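Local coordinates for protein cytochrome c552 (Thermochromatium tepidum, PDB 5ZE8) that probably carries electrons at low potential through a chain of five bound heme c groups in a thermophilic purple sulfur photosynthetic bacterium, at residues A[58-61]-A[62-65]; A[73-76]-A[77-81]. All blocks are in the same frame, centred on the assembly; numbering follows the deposited sequence.

Interaction 1 (A[58-61]-A[62-65]). With HEC (heme c), chain E.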
loop_
_atom_site.group_PDB
_atom_site.type_symbol
_atom_site.label_atom_id
_atom_site.label_comp_id
_atom_site.label_asym_id
_atom_site.label_seq_id
_atom_site.Cartn_x
_atom_site.Cartn_y
_atom_site.Cartn_z
ATOM N N GLY A 58 10.096 5.919 -8.998
ATOM C CA GLY A 58 8.882 5.383 -9.552
ATOM C C GLY A 58 7.833 4.844 -8.617
ATOM O O GLY A 58 6.785 4.421 -9.036
ATOM N N SER A 59 8.168 4.811 -7.326
ATOM C CA SER A 59 7.284 4.203 -6.347
ATOM C C SER A 59 6.228 5.146 -5.796
ATOM O O SER A 59 6.418 6.341 -5.817
ATOM C CB SER A 59 8.090 3.670 -5.139
ATOM O OG SER A 59 8.560 4.703 -4.292
ATOM N N MET A 60 5.175 4.576 -5.229
ATOM C CA MET A 60 4.184 5.454 -4.569
ATOM C C MET A 60 4.709 6.163 -3.373
ATOM O O MET A 60 4.143 7.167 -2.955
ATOM C CB MET A 60 2.914 4.714 -4.243
ATOM C CG MET A 60 2.186 4.258 -5.463
ATOM S SD MET A 60 1.794 5.524 -6.670
ATOM C CE MET A 60 0.733 6.633 -5.698
ATOM N N HIS A 61 5.792 5.687 -2.745
ATOM C CA HIS A 61 6.446 6.472 -1.688
ATOM C C HIS A 61 6.927 7.841 -2.206
ATOM O O HIS A 61 6.700 8.860 -1.575
ATOM C CB HIS A 61 7.596 5.710 -1.036
ATOM C CG HIS A 61 7.172 4.557 -0.221
ATOM N ND1 HIS A 61 7.792 3.327 -0.238
ATOM C CD2 HIS A 61 6.149 4.455 0.658
ATOM C CE1 HIS A 61 7.109 2.530 0.581
ATOM N NE2 HIS A 61 6.135 3.189 1.138
ATOM N N ALA A 62 7.599 7.837 -3.374
ATOM C CA ALA A 62 7.997 9.110 -3.974
ATOM C C ALA A 62 6.838 9.917 -4.504
ATOM O O ALA A 62 7.024 11.124 -4.650
ATOM C CB ALA A 62 8.881 8.860 -5.129
ATOM N N LYS A 63 5.696 9.318 -4.743
ATOM C CA LYS A 63 4.490 9.992 -5.241
ATOM C C LYS A 63 3.405 10.114 -4.218
ATOM O O LYS A 63 2.235 10.138 -4.567
ATOM C CB LYS A 63 3.959 9.248 -6.452
ATOM C CG LYS A 63 5.041 9.065 -7.518
ATOM C CD LYS A 63 4.575 8.117 -8.634
ATOM C CE LYS A 63 5.687 7.652 -9.517
ATOM N NZ LYS A 63 5.162 6.709 -10.537
ATOM N N SER A 64 3.753 10.193 -2.930
ATOM C CA SER A 64 2.735 10.041 -1.848
ATOM C C SER A 64 1.990 11.282 -1.482
ATOM O O SER A 64 1.006 11.187 -0.786
ATOM C CB SER A 64 3.508 9.528 -0.579
ATOM O OG SER A 64 4.442 10.425 -0.112
ATOM N N THR A 65 2.438 12.445 -1.979
ATOM C CA THR A 65 1.805 13.669 -1.543
ATOM C C THR A 65 0.596 13.949 -2.407
ATOM O O THR A 65 0.439 13.430 -3.499
ATOM C CB THR A 65 2.700 14.902 -1.521
ATOM O OG1 THR A 65 2.797 15.345 -2.880
ATOM C CG2 THR A 65 4.068 14.643 -0.934
HETATM FE FE HEC E . 4.752 2.400 2.435
HETATM C CHA HEC E . 2.499 2.831 -0.091
HETATM C CHB HEC E . 5.264 -0.838 1.441
HETATM C CHC HEC E . 7.256 2.124 4.749
HETATM C CHD HEC E . 3.890 5.473 3.782
HETATM N NA HEC E . 4.029 1.265 0.973
HETATM C C1A HEC E . 3.105 1.587 -0.008
HETATM C C2A HEC E . 2.850 0.467 -0.884
HETATM C C3A HEC E . 3.597 -0.546 -0.377
HETATM C C4A HEC E . 4.400 -0.028 0.697
HETATM C CMA HEC E . 3.729 -1.964 -0.936
HETATM C CAA HEC E . 1.851 0.412 -1.983
HETATM C CBA HEC E . 2.484 0.871 -3.294
HETATM C CGA HEC E . 1.431 0.893 -4.406
HETATM O O1A HEC E . 0.365 1.530 -4.294
HETATM O O2A HEC E . 1.675 0.349 -5.524
HETATM N NB HEC E . 5.991 0.890 2.977
HETATM C C1B HEC E . 6.028 -0.375 2.510
HETATM C C2B HEC E . 6.993 -1.129 3.243
HETATM C C3B HEC E . 7.554 -0.322 4.163
HETATM C C4B HEC E . 6.957 1.005 3.944
HETATM C CMB HEC E . 7.279 -2.607 2.994
HETATM C CAB HEC E . 8.677 -0.574 5.100
HETATM C CBB HEC E . 9.843 -1.157 4.476
HETATM N NC HEC E . 5.440 3.537 3.906
HETATM C C1C HEC E . 6.451 3.288 4.740
HETATM C C2C HEC E . 6.710 4.380 5.714
HETATM C C3C HEC E . 5.749 5.288 5.435
HETATM C C4C HEC E . 4.954 4.796 4.328
HETATM C CMC HEC E . 7.773 4.389 6.802
HETATM C CAC HEC E . 5.435 6.621 6.128
HETATM C CBC HEC E . 6.482 7.477 6.500
HETATM N ND HEC E . 3.468 3.795 1.945
HETATM C C1D HEC E . 3.220 4.991 2.611
HETATM C C2D HEC E . 2.206 5.768 1.918
HETATM C C3D HEC E . 1.836 5.069 0.840
HETATM C C4D HEC E . 2.652 3.826 0.857
HETATM C CMD HEC E . 1.729 7.073 2.422
HETATM C CAD HEC E . 0.736 5.480 -0.174
HETATM C CBD HEC E . 1.054 6.735 -0.933
HETATM C CGD HEC E . -0.030 7.015 -1.966
HETATM O O1D HEC E . -0.658 6.102 -2.582
HETATM O O2D HEC E . -0.288 8.237 -2.197
#
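Ser-59 and Met-60 meet Ala-62 and Lys-63 where the loop after helix 50-57 folds into a type I beta turn, His-61 to Ser-64, whose first residue, His-61, is an axial ligand of a heme c iron. The polar contacts within the loop are mostly weak. Lys-63 N makes weak, bent hydrogen bonds to both Ser-59 O and Met-60 O, each 3.2 Å away. Ser-59 OG accepts a weak, long but nearly straight bond from Ala-62 N (3.4 Å, 164°); chi1 of 74° holds the hydroxyl over its own backbone, where it also bonds to Trp-56 O and so ties the turn to the end of the helix. The extended Lys-63 chain runs back alongside the loop, and its NZ reaches Gly-58 O at 3.2 Å from above the carbonyl plane.

Van der Waals contacts bring Met-60 against both heme propionates. Bent at chi2 and chi3, Met-60 curls so that CG lies 3.5 Å from propionate oxygen O1A while CE lies 3.5 Å from O1D, one thioether chain thus touching both arms.

His-61 and His-229 bind the iron as its two axial ligands, making the heme bis-histidine. The imidazole of His-61 stands edge-on to the porphyrin, with heme nitrogen NB lying in the ring plane. The bond from His-61 NE2 to the heme iron FE measures 2.1 Å.

Interaction 2 (A[73-76]-A[77-81]). With HEC (heme c), chain C.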
loop_
_atom_site.group_PDB
_atom_site.type_symbol
_atom_site.label_atom_id
_atom_site.label_comp_id
_atom_site.label_asym_id
_atom_site.label_seq_id
_atom_site.Cartn_x
_atom_site.Cartn_y
_atom_site.Cartn_z
ATOM N N GLY A 73 -4.718 13.005 -3.697
ATOM C CA GLY A 73 -4.947 14.471 -3.797
ATOM C C GLY A 73 -6.366 14.882 -3.782
ATOM O O GLY A 73 -6.713 15.956 -3.224
ATOM N N LEU A 74 -7.229 14.079 -4.401
ATOM C CA LEU A 74 -8.671 14.382 -4.484
ATOM C C LEU A 74 -9.200 14.324 -3.019
ATOM O O LEU A 74 -9.949 15.205 -2.540
ATOM C CB LEU A 74 -9.374 13.331 -5.367
ATOM C CG LEU A 74 -10.842 13.592 -5.777
ATOM C CD1 LEU A 74 -11.275 12.497 -6.752
ATOM C CD2 LEU A 74 -11.867 13.732 -4.674
ATOM N N PHE A 75 -8.868 13.260 -2.279
ATOM C CA PHE A 75 -9.353 13.098 -0.913
ATOM C C PHE A 75 -8.737 14.192 -0.003
ATOM O O PHE A 75 -9.425 14.770 0.843
ATOM C CB PHE A 75 -9.041 11.731 -0.364
ATOM C CG PHE A 75 -9.926 10.638 -0.854
ATOM C CD1 PHE A 75 -9.782 10.076 -2.086
ATOM C CD2 PHE A 75 -11.027 10.285 -0.054
ATOM C CE1 PHE A 75 -10.582 9.038 -2.484
ATOM C CE2 PHE A 75 -11.830 9.257 -0.469
ATOM C CZ PHE A 75 -11.593 8.637 -1.659
ATOM N N TYR A 76 -7.440 14.498 -0.178
ATOM C CA TYR A 76 -6.772 15.550 0.597
ATOM C C TYR A 76 -7.444 16.919 0.385
ATOM O O TYR A 76 -7.722 17.637 1.408
ATOM C CB TYR A 76 -5.284 15.586 0.339
ATOM C CG TYR A 76 -4.490 16.550 1.198
ATOM C CD1 TYR A 76 -4.394 17.922 0.898
ATOM C CD2 TYR A 76 -4.001 16.149 2.376
ATOM C CE1 TYR A 76 -3.696 18.805 1.686
ATOM C CE2 TYR A 76 -3.270 17.010 3.170
ATOM C CZ TYR A 76 -3.080 18.314 2.808
ATOM O OH TYR A 76 -2.403 19.139 3.647
ATOM N N GLN A 77 -7.778 17.210 -0.843
ATOM C CA GLN A 77 -8.465 18.492 -1.136
ATOM C C GLN A 77 -9.812 18.529 -0.453
ATOM O O GLN A 77 -10.174 19.638 0.117
ATOM C CB GLN A 77 -8.625 18.647 -2.639
ATOM C CG GLN A 77 -9.171 20.014 -3.135
ATOM C CD GLN A 77 -8.312 21.235 -2.825
ATOM O OE1 GLN A 77 -7.159 21.349 -3.262
ATOM N NE2 GLN A 77 -8.900 22.185 -2.123
ATOM N N GLN A 78 -10.530 17.416 -0.524
ATOM C CA GLN A 78 -11.882 17.336 0.034
ATOM C C GLN A 78 -11.854 17.351 1.557
ATOM O O GLN A 78 -12.774 17.915 2.186
ATOM C CB GLN A 78 -12.703 16.132 -0.519
ATOM C CG GLN A 78 -12.912 14.929 0.450
ATOM C CD GLN A 78 -13.756 13.687 -0.012
ATOM O OE1 GLN A 78 -14.522 13.730 -0.976
ATOM N NE2 GLN A 78 -13.614 12.561 0.750
ATOM N N GLU A 79 -10.856 16.726 2.186
ATOM C CA GLU A 79 -10.827 16.577 3.594
ATOM C C GLU A 79 -10.004 17.591 4.426
ATOM O O GLU A 79 -10.238 17.788 5.627
ATOM C CB GLU A 79 -10.311 15.171 3.935
ATOM C CG GLU A 79 -11.251 14.126 3.401
ATOM C CD GLU A 79 -10.934 12.727 3.851
ATOM O OE1 GLU A 79 -10.265 12.590 4.859
ATOM O OE2 GLU A 79 -11.382 11.739 3.221
ATOM N N VAL A 80 -9.080 18.232 3.743
ATOM C CA VAL A 80 -8.131 19.146 4.336
ATOM C C VAL A 80 -8.159 20.456 3.570
ATOM O O VAL A 80 -8.544 21.514 4.159
ATOM C CB VAL A 80 -6.662 18.593 4.358
ATOM C CG1 VAL A 80 -5.681 19.633 4.916
ATOM C CG2 VAL A 80 -6.648 17.315 5.152
ATOM N N GLY A 81 -7.763 20.447 2.321
ATOM C CA GLY A 81 -7.689 21.674 1.523
ATOM C C GLY A 81 -6.531 21.703 0.590
ATOM O O GLY A 81 -6.016 20.661 0.148
HETATM FE FE HEC C . -3.516 7.725 3.370
HETATM C CHA HEC C . -3.327 5.502 0.741
HETATM C CHB HEC C . -5.855 9.493 1.655
HETATM C CHC HEC C . -3.975 9.711 6.024
HETATM C CHD HEC C . -1.196 5.964 5.092
HETATM N NA HEC C . -4.439 7.582 1.637
HETATM C C1A HEC C . -4.208 6.577 0.644
HETATM C C2A HEC C . -5.170 6.683 -0.420
HETATM C C3A HEC C . -5.896 7.768 -0.163
HETATM C C4A HEC C . -5.458 8.296 1.090
HETATM C CMA HEC C . -7.035 8.323 -0.958
HETATM C CAA HEC C . -5.216 5.866 -1.655
HETATM C CBA HEC C . -4.139 6.426 -2.627
HETATM C CGA HEC C . -3.955 5.733 -3.939
HETATM O O1A HEC C . -3.171 6.168 -4.863
HETATM O O2A HEC C . -4.568 4.651 -4.215
HETATM N NB HEC C . -4.664 9.378 3.704
HETATM C C1B HEC C . -5.489 9.977 2.873
HETATM C C2B HEC C . -5.967 11.181 3.478
HETATM C C3B HEC C . -5.525 11.278 4.755
HETATM C C4B HEC C . -4.680 10.057 4.898
HETATM C CMB HEC C . -6.895 12.119 2.780
HETATM C CAB HEC C . -5.773 12.257 5.819
HETATM C CBB HEC C . -7.116 12.664 6.009
HETATM N NC HEC C . -2.758 7.807 5.199
HETATM C C1C HEC C . -3.101 8.682 6.257
HETATM C C2C HEC C . -2.378 8.397 7.446
HETATM C C3C HEC C . -1.526 7.355 7.158
HETATM C C4C HEC C . -1.781 7.024 5.755
HETATM C CMC HEC C . -2.468 9.164 8.714
HETATM C CAC HEC C . -0.552 6.681 8.037
HETATM C CBC HEC C . -1.085 6.179 9.256
HETATM N ND HEC C . -2.446 6.143 2.975
HETATM C C1D HEC C . -1.508 5.553 3.759
HETATM C C2D HEC C . -0.945 4.374 3.153
HETATM C C3D HEC C . -1.573 4.205 1.990
HETATM C C4D HEC C . -2.520 5.319 1.874
HETATM C CMD HEC C . 0.076 3.489 3.784
HETATM C CAD HEC C . -1.322 3.106 0.948
HETATM C CBD HEC C . -2.335 2.054 1.253
HETATM C CGD HEC C . -2.316 0.881 0.271
HETATM O O1D HEC C . -1.434 0.707 -0.524
HETATM O O2D HEC C . -3.313 0.080 0.246
#
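Gly-73, Leu-74 and Phe-75 offer their carbonyls to Gln-77, Gln-78 and Glu-79 in regular i to i+4 order, so the two segments form the last turns of helix 70-79. The shortest of these three bonds is Glu-79 N to Phe-75 O at 2.8 Å. The pattern then changes. Tyr-76 O accepts twice, from Val-80 N at 2.8 Å and from Gly-81 N at 3.0 Å, and the two donors arrive from opposite faces of the carbonyl plane. The second bond spans five residues, as Val-80 leaves helical angles and the chain turns off through Gly-81.

At this junction the side chains of Tyr-76 and Val-80 pack in a CH-pi contact. Val-80 CB sits 3.9 Å from the centroid of the tyrosine ring, only 9° off the normal, and CG1 extends to the phenolic end, 3.5 Å from Tyr-76 OH. With CG anti to the backbone N (chi1 -174°), the ring stands out from the helix with one face turned to Val-80.

Phe-75 lies beside Gln-78 and Glu-79, all three pointing the same way. Glu-79 OE2 meets the ring edge in plane, with the carboxylate turned 75° against the ring, and takes a weak bond from Gln-78 NE2. On the heme side, Phe-75 CD1 comes to 3.4 Å from methyl CMA, and Glu-79 OE1 to 3.4 Å from CBB. Phe-318 adds a second ring beside Phe-75. The arrangement is that of a helix C-terminus serving as one wall of a heme c pocket.

Overall arrangement
The two contacts follow one another along the chain, both within the part of the protein related to cytochrome c554. Interaction 1 occupies the loop after helix 50-57, and interaction 2 the end of the next helix, 70-79. Their centres lie about 17 Å apart; their nearest atoms, about 5 Å apart, do not touch. They illustrate two ways in which a short piece of backbone can serve a cofactor: the loop at 58-65 supplies an axial ligand to one heme c, whereas the helix end at 73-81 lines the rim of a different one. The 58-65 loop also touches a further heme c and so sits between closely packed cofactors, consistent with a multiheme electron carrier.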